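Local coordinates for Low temperature requirement C protein (Listeria monocytogenes, PDB 1Y9I), which is probably a phosphatidylglycerophosphatase, a lipid phosphatase of the PgpA family that binds calcium and magnesium ions, at residues Y109-I120 / A149-H160. Numbering follows the deposited sequence.
Sequences YGSIGFTNYGYI and AIAAAAASRLAH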
ATOM      1  N   TYR A 109      -4.437 -10.784  -3.385  1.00 21.51           N
ATOM      2  CA  TYR A 109      -5.343 -10.906  -4.517  1.00 21.94           C
ATOM      3  C   TYR A 109      -5.727  -9.559  -5.126  1.00 21.77           C
ATOM      4  O   TYR A 109      -6.742  -9.437  -5.811  1.00 22.59           O
ATOM      5  CB  TYR A 109      -6.581 -11.728  -4.133  1.00 25.61           C
ATOM      6  CG  TYR A 109      -6.281 -13.212  -4.115  1.00 29.14           C
ATOM      7  CD1 TYR A 109      -6.039 -13.903  -5.305  1.00 30.55           C
ATOM      8  CD2 TYR A 109      -6.164 -13.913  -2.914  1.00 32.10           C
ATOM      9  CE1 TYR A 109      -5.684 -15.248  -5.301  1.00 33.53           C
ATOM     10  CE2 TYR A 109      -5.807 -15.264  -2.900  1.00 35.13           C
ATOM     11  CZ  TYR A 109      -5.568 -15.920  -4.099  1.00 34.42           C
ATOM     12  OH  TYR A 109      -5.196 -17.246  -4.100  1.00 39.53           O
ATOM     13  N   GLY A 110      -4.909  -8.543  -4.866  1.00 22.16           N
ATOM     14  CA  GLY A 110      -5.143  -7.239  -5.465  1.00 20.77           C
ATOM     15  C   GLY A 110      -6.051  -6.224  -4.801  1.00 18.41           C
ATOM     16  O   GLY A 110      -6.764  -6.511  -3.832  1.00 19.10           O
ATOM     17  N   SER A 111      -6.022  -5.022  -5.364  1.00 16.36           N
ATOM     18  CA  SER A 111      -6.789  -3.889  -4.872  1.00 18.51           C
ATOM     19  C   SER A 111      -8.303  -4.049  -4.898  1.00 17.78           C
ATOM     20  O   SER A 111      -9.006  -3.333  -4.185  1.00 17.22           O
ATOM     21  CB  SER A 111      -6.408  -2.640  -5.661  1.00 22.20           C
ATOM     22  OG  SER A 111      -6.610  -2.858  -7.046  1.00 25.67           O
ATOM     23  N   ILE A 112      -8.822  -4.960  -5.714  1.00 17.52           N
ATOM     24  CA  ILE A 112     -10.273  -5.114  -5.757  1.00 20.20           C
ATOM     25  C   ILE A 112     -10.836  -5.663  -4.445  1.00 19.06           C
ATOM     26  O   ILE A 112     -12.049  -5.740  -4.262  1.00 22.12           O
ATOM     27  CB  ILE A 112     -10.737  -6.015  -6.916  1.00 23.26           C
ATOM     28  CG1 ILE A 112     -10.254  -7.445  -6.716  1.00 24.91           C
ATOM     29  CG2 ILE A 112     -10.239  -5.449  -8.239  1.00 22.73           C
ATOM     30  CD1 ILE A 112     -10.978  -8.427  -7.617  1.00 30.50           C
ATOM     31  N   GLY A 113      -9.951  -6.037  -3.529  1.00 15.91           N
ATOM     32  CA  GLY A 113     -10.406  -6.536  -2.244  1.00 16.41           C
ATOM     33  C   GLY A 113     -10.417  -5.442  -1.182  1.00 16.63           C
ATOM     34  O   GLY A 113     -10.967  -5.636  -0.091  1.00 17.44           O
ATOM     35  N   PHE A 114      -9.836  -4.289  -1.509  1.00 16.12           N
ATOM     36  CA  PHE A 114      -9.746  -3.151  -0.583  1.00 17.18           C
ATOM     37  C   PHE A 114     -11.071  -2.730   0.055  1.00 17.09           C
ATOM     38  O   PHE A 114     -11.174  -2.651   1.273  1.00 17.42           O
ATOM     39  CB  PHE A 114      -9.152  -1.910  -1.281  1.00 18.33           C
ATOM     40  CG  PHE A 114      -7.679  -2.010  -1.607  1.00 20.83           C
ATOM     41  CD1 PHE A 114      -6.910  -3.096  -1.190  1.00 19.99           C
ATOM     42  CD2 PHE A 114      -7.059  -0.992  -2.327  1.00 20.80           C
ATOM     43  CE1 PHE A 114      -5.539  -3.163  -1.483  1.00 20.21           C
ATOM     44  CE2 PHE A 114      -5.691  -1.048  -2.626  1.00 21.64           C
ATOM     45  CZ  PHE A 114      -4.931  -2.138  -2.202  1.00 19.34           C
ATOM     46  N   THR A 115     -12.083  -2.447  -0.762  1.00 16.79           N
ATOM     47  CA  THR A 115     -13.355  -2.008  -0.208  1.00 17.77           C
ATOM     48  C   THR A 115     -14.063  -3.047   0.671  1.00 17.01           C
ATOM     49  O   THR A 115     -14.658  -2.691   1.686  1.00 15.00           O
ATOM     50  CB  THR A 115     -14.299  -1.486  -1.329  1.00 19.92           C
ATOM     51  OG1 THR A 115     -14.378  -2.443  -2.388  1.00 24.01           O
ATOM     52  CG2 THR A 115     -13.762  -0.171  -1.892  1.00 21.41           C
ATOM     53  N   ASN A 116     -13.979  -4.325   0.315  1.00 16.66           N
ATOM     54  CA  ASN A 116     -14.621  -5.344   1.138  1.00 15.10           C
ATOM     55  C   ASN A 116     -13.943  -5.457   2.495  1.00 15.36           C
ATOM     56  O   ASN A 116     -14.581  -5.772   3.500  1.00 17.34           O
ATOM     57  CB  ASN A 116     -14.619  -6.707   0.437  1.00 15.93           C
ATOM     58  CG  ASN A 116     -15.820  -6.884  -0.477  1.00 17.20           C
ATOM     59  OD1 ASN A 116     -16.821  -6.183  -0.334  1.00 18.10           O
ATOM     60  ND2 ASN A 116     -15.734  -7.829  -1.406  1.00 18.10           N
ATOM     61  N   TYR A 117     -12.641  -5.202   2.517  1.00 16.87           N
ATOM     62  CA  TYR A 117     -11.873  -5.248   3.756  1.00 17.31           C
ATOM     63  C   TYR A 117     -12.391  -4.166   4.711  1.00 18.51           C
ATOM     64  O   TYR A 117     -12.702  -4.446   5.874  1.00 20.48           O
ATOM     65  CB  TYR A 117     -10.395  -5.030   3.427  1.00 19.98           C
ATOM     66  CG  TYR A 117      -9.468  -4.830   4.607  1.00 25.38           C
ATOM     67  CD1 TYR A 117      -9.415  -5.753   5.650  1.00 26.31           C
ATOM     68  CD2 TYR A 117      -8.575  -3.757   4.630  1.00 28.82           C
ATOM     69  CE1 TYR A 117      -8.485  -5.620   6.684  1.00 31.05           C
ATOM     70  CE2 TYR A 117      -7.645  -3.610   5.654  1.00 31.02           C
ATOM     71  CZ  TYR A 117      -7.601  -4.547   6.675  1.00 33.92           C
ATOM     72  OH  TYR A 117      -6.654  -4.418   7.665  1.00 35.08           O
ATOM     73  N   GLY A 118     -12.503  -2.938   4.211  1.00 16.41           N
ATOM     74  CA  GLY A 118     -12.988  -1.852   5.043  1.00 18.52           C
ATOM     75  C   GLY A 118     -14.432  -2.037   5.461  1.00 20.25           C
ATOM     76  O   GLY A 118     -14.778  -1.863   6.627  1.00 21.48           O
ATOM     77  N   TYR A 119     -15.278  -2.400   4.501  1.00 19.71           N
ATOM     78  CA  TYR A 119     -16.699  -2.597   4.750  1.00 20.14           C
ATOM     79  C   TYR A 119     -16.986  -3.647   5.815  1.00 20.80           C
ATOM     80  O   TYR A 119     -17.774  -3.416   6.733  1.00 20.58           O
ATOM     81  CB  TYR A 119     -17.395  -2.990   3.443  1.00 23.76           C
ATOM     82  CG  TYR A 119     -18.856  -3.362   3.597  1.00 26.97           C
ATOM     83  CD1 TYR A 119     -19.799  -2.418   4.004  1.00 27.28           C
ATOM     84  CD2 TYR A 119     -19.296  -4.657   3.326  1.00 30.34           C
ATOM     85  CE1 TYR A 119     -21.143  -2.752   4.135  1.00 30.12           C
ATOM     86  CE2 TYR A 119     -20.640  -5.004   3.454  1.00 32.58           C
ATOM     87  CZ  TYR A 119     -21.554  -4.046   3.856  1.00 32.93           C
ATOM     88  OH  TYR A 119     -22.882  -4.376   3.977  1.00 38.28           O
ATOM     89  N   ILE A 120     -16.341  -4.805   5.705  1.00 19.81           N
ATOM     90  CA  ILE A 120     -16.593  -5.870   6.661  1.00 20.73           C
ATOM     91  C   ILE A 120     -16.076  -5.511   8.049  1.00 20.89           C
ATOM     92  O   ILE A 120     -16.637  -5.941   9.057  1.00 23.02           O
ATOM     93  CB  ILE A 120     -15.993  -7.215   6.174  1.00 20.83           C
ATOM     94  CG1 ILE A 120     -16.742  -8.372   6.848  1.00 20.25           C
ATOM     95  CG2 ILE A 120     -14.495  -7.278   6.479  1.00 19.74           C
ATOM     96  CD1 ILE A 120     -16.536  -9.720   6.187  1.00 25.01           C
ATOM     97  N   ALA A 149      -9.543  -9.515   6.554  1.00 15.78           N
ATOM     98  CA  ALA A 149      -8.686  -9.482   5.369  1.00 15.41           C
ATOM     99  C   ALA A 149      -8.673 -10.814   4.618  1.00 13.78           C
ATOM    100  O   ALA A 149      -8.648 -10.840   3.386  1.00 13.90           O
ATOM    101  CB  ALA A 149      -7.271  -9.094   5.761  1.00 14.88           C
ATOM    102  N   ILE A 150      -8.664 -11.918   5.354  1.00 14.52           N
ATOM    103  CA  ILE A 150      -8.678 -13.228   4.710  1.00 14.42           C
ATOM    104  C   ILE A 150      -9.996 -13.368   3.941  1.00 13.97           C
ATOM    105  O   ILE A 150     -10.020 -13.884   2.827  1.00 15.51           O
ATOM    106  CB  ILE A 150      -8.553 -14.372   5.745  1.00 14.72           C
ATOM    107  CG1 ILE A 150      -7.131 -14.405   6.314  1.00 14.08           C
ATOM    108  CG2 ILE A 150      -8.861 -15.722   5.084  1.00 14.26           C
ATOM    109  CD1 ILE A 150      -6.964 -15.288   7.545  1.00 13.12           C
ATOM    110  N   ALA A 151     -11.086 -12.892   4.538  1.00 14.79           N
ATOM    111  CA  ALA A 151     -12.398 -12.953   3.889  1.00 13.87           C
ATOM    112  C   ALA A 151     -12.408 -12.118   2.607  1.00 15.36           C
ATOM    113  O   ALA A 151     -12.889 -12.565   1.558  1.00 14.51           O
ATOM    114  CB  ALA A 151     -13.479 -12.452   4.853  1.00 13.10           C
ATOM    115  N   ALA A 152     -11.878 -10.902   2.695  1.00 14.77           N
ATOM    116  CA  ALA A 152     -11.826 -10.005   1.550  1.00 13.73           C
ATOM    117  C   ALA A 152     -10.929 -10.562   0.449  1.00 14.81           C
ATOM    118  O   ALA A 152     -11.244 -10.447  -0.735  1.00 14.78           O
ATOM    119  CB  ALA A 152     -11.329  -8.626   1.985  1.00 14.61           C
ATOM    120  N   ALA A 153      -9.802 -11.149   0.835  1.00 14.54           N
ATOM    121  CA  ALA A 153      -8.891 -11.723  -0.144  1.00 14.97           C
ATOM    122  C   ALA A 153      -9.580 -12.898  -0.834  1.00 17.86           C
ATOM    123  O   ALA A 153      -9.489 -13.048  -2.058  1.00 18.00           O
ATOM    124  CB  ALA A 153      -7.602 -12.187   0.536  1.00 17.05           C
ATOM    125  N   ALA A 154     -10.263 -13.724  -0.043  1.00 15.78           N
ATOM    126  CA  ALA A 154     -10.974 -14.885  -0.562  1.00 17.06           C
ATOM    127  C   ALA A 154     -12.094 -14.432  -1.497  1.00 17.04           C
ATOM    128  O   ALA A 154     -12.333 -15.057  -2.529  1.00 18.45           O
ATOM    129  CB  ALA A 154     -11.547 -15.719   0.596  1.00 15.98           C
ATOM    130  N   ALA A 155     -12.783 -13.351  -1.133  1.00 16.64           N
ATOM    131  CA  ALA A 155     -13.862 -12.817  -1.969  1.00 17.13           C
ATOM    132  C   ALA A 155     -13.300 -12.323  -3.301  1.00 18.09           C
ATOM    133  O   ALA A 155     -13.952 -12.426  -4.346  1.00 18.59           O
ATOM    134  CB  ALA A 155     -14.574 -11.669  -1.249  1.00 16.12           C
ATOM    135  N   SER A 156     -12.086 -11.782  -3.260  1.00 17.08           N
ATOM    136  CA  SER A 156     -11.429 -11.284  -4.466  1.00 17.28           C
ATOM    137  C   SER A 156     -11.033 -12.447  -5.374  1.00 15.36           C
ATOM    138  O   SER A 156     -11.219 -12.392  -6.595  1.00 17.55           O
ATOM    139  CB  SER A 156     -10.189 -10.474  -4.082  1.00 17.10           C
ATOM    140  OG  SER A 156      -9.440 -10.141  -5.232  1.00 25.89           O
ATOM    141  N   ARG A 157     -10.489 -13.507  -4.785  1.00 15.84           N
ATOM    142  CA  ARG A 157     -10.103 -14.661  -5.588  1.00 16.67           C
ATOM    143  C   ARG A 157     -11.350 -15.221  -6.277  1.00 18.33           C
ATOM    144  O   ARG A 157     -11.314 -15.606  -7.448  1.00 19.24           O
ATOM    145  CB  ARG A 157      -9.456 -15.743  -4.716  1.00 17.24           C
ATOM    146  CG  ARG A 157      -9.007 -16.964  -5.526  1.00 20.03           C
ATOM    147  CD  ARG A 157      -8.353 -18.029  -4.665  1.00 21.04           C
ATOM    148  NE  ARG A 157      -7.795 -19.102  -5.488  1.00 26.50           N
ATOM    149  CZ  ARG A 157      -8.525 -19.965  -6.188  1.00 27.99           C
ATOM    150  NH1 ARG A 157      -9.851 -19.891  -6.162  1.00 26.44           N
ATOM    151  NH2 ARG A 157      -7.930 -20.893  -6.932  1.00 29.77           N
ATOM    152  N   LEU A 158     -12.454 -15.251  -5.540  1.00 18.24           N
ATOM    153  CA  LEU A 158     -13.722 -15.745  -6.066  1.00 19.74           C
ATOM    154  C   LEU A 158     -14.150 -14.872  -7.249  1.00 21.38           C
ATOM    155  O   LEU A 158     -14.527 -15.385  -8.301  1.00 22.22           O
ATOM    156  CB  LEU A 158     -14.783 -15.716  -4.955  1.00 21.73           C
ATOM    157  CG  LEU A 158     -16.186 -16.275  -5.216  1.00 25.89           C
ATOM    158  CD1 LEU A 158     -16.920 -16.453  -3.892  1.00 27.81           C
ATOM    159  CD2 LEU A 158     -16.957 -15.338  -6.128  1.00 28.94           C
ATOM    160  N   ALA A 159     -14.090 -13.554  -7.078  1.00 21.32           N
ATOM    161  CA  ALA A 159     -14.471 -12.636  -8.150  1.00 22.12           C
ATOM    162  C   ALA A 159     -13.681 -12.944  -9.418  1.00 24.40           C
ATOM    163  O   ALA A 159     -14.242 -12.971 -10.520  1.00 24.25           O
ATOM    164  CB  ALA A 159     -14.235 -11.197  -7.725  1.00 24.19           C
ATOM    165  N   HIS A 160     -12.380 -13.178  -9.264  1.00 24.50           N
ATOM    166  CA  HIS A 160     -11.532 -13.494 -10.411  1.00 29.14           C
ATOM    167  C   HIS A 160     -11.877 -14.854 -11.005  1.00 31.22           C
ATOM    168  O   HIS A 160     -11.621 -15.105 -12.182  1.00 32.14           O
ATOM    169  CB  HIS A 160     -10.050 -13.492 -10.023  1.00 29.81           C
ATOM    170  CG  HIS A 160      -9.427 -12.131 -10.007  1.00 33.07           C
ATOM    171  ND1 HIS A 160      -9.493 -11.293  -8.914  1.00 35.83           N
ATOM    172  CD2 HIS A 160      -8.735 -11.457 -10.956  1.00 34.44           C
ATOM    173  CE1 HIS A 160      -8.868 -10.162  -9.191  1.00 35.08           C
ATOM    174  NE2 HIS A 160      -8.400 -10.236 -10.424  1.00 34.85           N
TER
HETATM  175  O   HOH W   1     -13.082  -8.668  -1.983  1.00 23.26           O
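This is a close helix-helix contact in the all-helical PgpA fold. Helix 114-120 and the alanine-rich helix 149-160 run roughly antiparallel, their axes 8.4 Å apart and their N-to-C directions 144° apart. A152 sits at the near point. Its CB meets Y117 N at 3.7 Å and also touches G113 O and the CB atoms of N116 and Y117. The CG of Y117 lies anti to the backbone N (chi1 171°), which sends the ring along A149, where CE1 is 3.8 Å from A149 CB. Y117 OH is hydrogen-bonded to the carbonyl O of E99, a residue of the calcium site. A water joins the helices, accepting from N116 ND2 and donating to A152 O, both at 2.8 Å. At the start of segment 109-120, S156 OG donates to Y109 O at 2.8 Å, from above the carbonyl plane. H160 ND1 bonds back to S156 O, which also takes H160 N on the opposite face of its plane. R157 extends alongside the Y109 ring and bonds through NH1 to N51 of helix 45-56. The guanidinium plane of R157 is turned 82° from the Y109 ring. R157 CB makes a CH-pi contact over the ring face, 3.8 Å from the Y109 centroid.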